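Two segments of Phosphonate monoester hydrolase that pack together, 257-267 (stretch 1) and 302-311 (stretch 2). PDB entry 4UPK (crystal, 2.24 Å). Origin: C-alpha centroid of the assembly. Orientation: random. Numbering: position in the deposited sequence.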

# COMPACT_ATOMS: atom_id res chain seq x y z
N ASP A 257 10.89 -4.09 55.63
CA ASP A 257 9.93 -3.84 56.70
C ASP A 257 9.21 -2.52 56.40
O ASP A 257 9.88 -1.49 56.32
CB ASP A 257 10.67 -3.78 58.06
CG ASP A 257 9.81 -3.62 59.30
OD1 ASP A 257 8.57 -3.46 59.17
OD2 ASP A 257 10.38 -3.62 60.40
N PRO A 258 7.85 -2.54 56.24
CA PRO A 258 7.11 -1.28 55.97
C PRO A 258 7.25 -0.22 57.07
O PRO A 258 7.15 0.98 56.79
CB PRO A 258 5.67 -1.75 55.84
CG PRO A 258 5.76 -3.21 55.48
CD PRO A 258 6.93 -3.69 56.28
N ALA A 259 7.52 -0.67 58.31
CA ALA A 259 7.70 0.17 59.50
C ALA A 259 9.03 0.92 59.52
O ALA A 259 9.16 1.89 60.28
CB ALA A 259 7.56 -0.66 60.76
N LYS A 260 10.00 0.51 58.66
CA LYS A 260 11.33 1.15 58.61
C LYS A 260 11.56 1.95 57.33
O LYS A 260 12.63 2.54 57.13
CB LYS A 260 12.44 0.10 58.87
CG LYS A 260 12.43 -0.45 60.30
CD LYS A 260 13.20 -1.75 60.42
CE LYS A 260 13.11 -2.33 61.81
NZ LYS A 260 13.76 -3.66 61.90
N LEU A 261 10.54 2.02 56.49
CA LEU A 261 10.61 2.77 55.26
C LEU A 261 10.22 4.23 55.49
O LEU A 261 9.40 4.50 56.37
CB LEU A 261 9.67 2.14 54.23
CG LEU A 261 10.07 0.79 53.60
CD1 LEU A 261 9.08 0.41 52.57
CD2 LEU A 261 11.45 0.86 52.94
N PRO A 262 10.75 5.19 54.70
CA PRO A 262 10.26 6.57 54.86
C PRO A 262 8.82 6.66 54.34
O PRO A 262 8.42 5.89 53.46
CB PRO A 262 11.22 7.40 53.99
CG PRO A 262 11.76 6.45 52.98
CD PRO A 262 11.71 5.07 53.57
N LEU A 263 8.03 7.57 54.90
CA LEU A 263 6.65 7.80 54.46
C LEU A 263 6.70 8.53 53.11
O LEU A 263 7.72 9.14 52.80
CB LEU A 263 5.86 8.63 55.50
CG LEU A 263 5.35 7.86 56.75
CD1 LEU A 263 4.89 8.83 57.83
CD2 LEU A 263 4.21 6.89 56.40
N PRO A 264 5.63 8.49 52.27
CA PRO A 264 5.68 9.25 51.01
C PRO A 264 5.79 10.76 51.24
O PRO A 264 5.41 11.25 52.31
CB PRO A 264 4.34 8.94 50.35
CG PRO A 264 3.83 7.73 51.04
CD PRO A 264 4.33 7.81 52.43
N ALA A 265 6.31 11.50 50.24
CA ALA A 265 6.39 12.96 50.25
C ALA A 265 4.98 13.44 49.87
O ALA A 265 4.49 13.10 48.79
CB ALA A 265 7.42 13.45 49.24
N ARG A 266 4.31 14.14 50.78
CA ARG A 266 2.92 14.57 50.57
C ARG A 266 2.53 15.69 51.51
O ARG A 266 3.17 15.87 52.55
CB ARG A 266 1.95 13.37 50.78
CG ARG A 266 2.10 12.75 52.18
CD ARG A 266 1.30 11.51 52.44
NE ARG A 266 1.57 11.06 53.80
CZ ARG A 266 1.13 9.92 54.33
NH1 ARG A 266 0.36 9.10 53.63
NH2 ARG A 266 1.44 9.60 55.57
N LEU A 267 1.42 16.39 51.17
CA LEU A 267 0.84 17.42 52.02
C LEU A 267 -0.02 16.71 53.13
O LEU A 267 -0.32 15.51 52.97
CB LEU A 267 0.07 18.48 51.20
CG LEU A 267 0.90 19.40 50.26
CD1 LEU A 267 0.03 20.48 49.61
CD2 LEU A 267 2.06 20.09 50.99
N THR A 302 -4.47 3.54 54.77
CA THR A 302 -3.80 3.88 56.03
C THR A 302 -2.29 3.93 55.75
O THR A 302 -1.85 3.49 54.69
CB THR A 302 -4.10 2.81 57.11
OG1 THR A 302 -3.82 1.52 56.58
CG2 THR A 302 -5.52 2.88 57.63
N ASP A 303 -1.51 4.45 56.71
CA ASP A 303 -0.05 4.50 56.62
C ASP A 303 0.52 3.08 56.60
O ASP A 303 1.49 2.85 55.91
CB ASP A 303 0.55 5.31 57.78
CG ASP A 303 0.45 6.83 57.62
OD1 ASP A 303 -0.02 7.28 56.56
OD2 ASP A 303 0.88 7.55 58.53
N GLU A 304 -0.12 2.13 57.31
CA GLU A 304 0.27 0.71 57.34
C GLU A 304 0.11 0.09 55.94
O GLU A 304 1.01 -0.60 55.48
CB GLU A 304 -0.54 -0.09 58.37
CG GLU A 304 0.01 -1.48 58.63
CD GLU A 304 -0.78 -2.38 59.56
OE1 GLU A 304 -1.54 -1.86 60.41
OE2 GLU A 304 -0.61 -3.61 59.47
N THR A 305 -1.03 0.36 55.28
CA THR A 305 -1.34 -0.10 53.93
C THR A 305 -0.33 0.49 52.92
O THR A 305 0.31 -0.27 52.20
CB THR A 305 -2.79 0.27 53.60
OG1 THR A 305 -3.66 -0.55 54.37
CG2 THR A 305 -3.11 0.16 52.10
N ILE A 306 -0.20 1.83 52.89
CA ILE A 306 0.68 2.57 51.99
C ILE A 306 2.12 2.07 52.05
O ILE A 306 2.71 1.78 51.00
CB ILE A 306 0.52 4.12 52.19
CG1 ILE A 306 -0.87 4.60 51.69
CG2 ILE A 306 1.64 4.92 51.52
CD1 ILE A 306 -1.42 5.85 52.43
N GLN A 307 2.66 1.90 53.27
CA GLN A 307 4.03 1.43 53.50
C GLN A 307 4.27 -0.03 53.08
O GLN A 307 5.36 -0.39 52.64
CB GLN A 307 4.49 1.71 54.94
CG GLN A 307 4.56 3.20 55.30
CD GLN A 307 5.57 3.99 54.52
OE1 GLN A 307 5.30 4.48 53.43
NE2 GLN A 307 6.75 4.18 55.08
N THR A 308 3.21 -0.86 53.18
CA THR A 308 3.24 -2.28 52.81
C THR A 308 3.38 -2.42 51.30
O THR A 308 4.26 -3.14 50.84
CB THR A 308 2.06 -3.04 53.44
OG1 THR A 308 2.12 -2.87 54.86
CG2 THR A 308 2.08 -4.50 53.12
N LEU A 309 2.56 -1.67 50.54
CA LEU A 309 2.57 -1.60 49.09
C LEU A 309 3.94 -1.12 48.62
O LEU A 309 4.48 -1.68 47.67
CB LEU A 309 1.48 -0.62 48.61
CG LEU A 309 0.16 -1.25 48.17
CD1 LEU A 309 -0.64 -1.76 49.35
CD2 LEU A 309 -0.64 -0.27 47.36
N ARG A 310 4.50 -0.10 49.30
CA ARG A 310 5.81 0.50 49.05
C ARG A 310 6.93 -0.53 49.26
O ARG A 310 7.80 -0.64 48.40
CB ARG A 310 5.98 1.76 49.92
CG ARG A 310 5.27 2.96 49.33
CD ARG A 310 5.10 4.15 50.27
NE ARG A 310 6.36 4.80 50.66
CZ ARG A 310 6.98 5.75 49.96
NH1 ARG A 310 6.46 6.18 48.82
NH2 ARG A 310 8.12 6.28 50.41
N ALA A 311 6.85 -1.35 50.35
CA ALA A 311 7.80 -2.43 50.64
C ALA A 311 7.71 -3.57 49.59
O ALA A 311 8.75 -4.12 49.21
CB ALA A 311 7.57 -2.99 52.04
O HOH W 1 6.71 3.28 57.98
O HOH W 2 9.32 9.23 50.78

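The contact joins an irregular segment, 257-267, to one flank of the helix that begins at D303, and it buries 605 Å² summed over both sides. Three residues cover the most surface: Q307 (97 Å²), P258 (78 Å²) and R310 (65 Å²). The backbones come nearest where P258 meets Q307, with their CA atoms 4.8 Å apart, a spacing close enough to bring main-chain atoms of the loop against the helix side chains.

Q307 points its CA-to-CB bond toward the loop, and its side chain (chi1 -63°, chi2 -64°, both m) places the amide beside two successive carbonyls. The two must be told apart by angle, not distance. From Q307 NE2 to P262 O the separation is 2.9 Å and the N-H...acceptor angle 166°, a nearly straight hydrogen bond. Q307 NE2 also lies 3.0 Å from L261 O, but there the angle is poor and no hydrogen bond forms. Water 1 takes up further donor capacity: it accepts from Q307 NE2 at 3.0 Å and donates to P258 O at 2.6 Å, so the amide is tied to the loop both directly and through solvent. L263 CD2 packs 3.7 Å from Q307 CD, the amide carbon; the CA-to-CB bond of L263 points away from the helix, yet the end of the side chain comes back to it.

P258 packs its ring against the helix. Its CB is 3.8 Å from Q307 CB, while its CG reaches 3.9 Å from A311 CB and 3.7 Å from T308 OG1. That hydroxyl is bonded within the helix, donating to E304 O at 2.6 Å, so its nearness to the proline need not leave it unpaired. A311 is also approached by L261, whose CD1 lies 3.8 Å from A311 CB; the small methyl thus meets apolar atoms of two loop residues.

R310, one helical turn from I306, supplies a second donor to the carbonyl used by Q307: R310 NH2 to P262 O is 3.1 Å with an angle of 149°. P262 O sits at the edge of the guanidinium, near its plane, as expected for an acceptor of an N-H bond, whereas P264 CG lies over one face, 3.8 Å from R310 NH1. Water 2 adds a weaker link, donating to L263 O at 2.6 Å and accepting weakly from R310 NH2 at 3.2 Å. The ring of P264 also touches the helix through its CG, 3.6 Å from I306 CG2.

Toward the start of the helix the contact becomes ionic. R266 NH2 forms a salt bridge with D303 OD1 at 2.9 Å, its hydrogen bond having an angle of 163°; R266 NH1 reaches the same D303 OD1 only weakly, at 3.5 Å and 133°. The carboxylate oxygen lies near the guanidinium plane, and I306 CD1, 3.9 Å from R266 NH1, also sits at that edge.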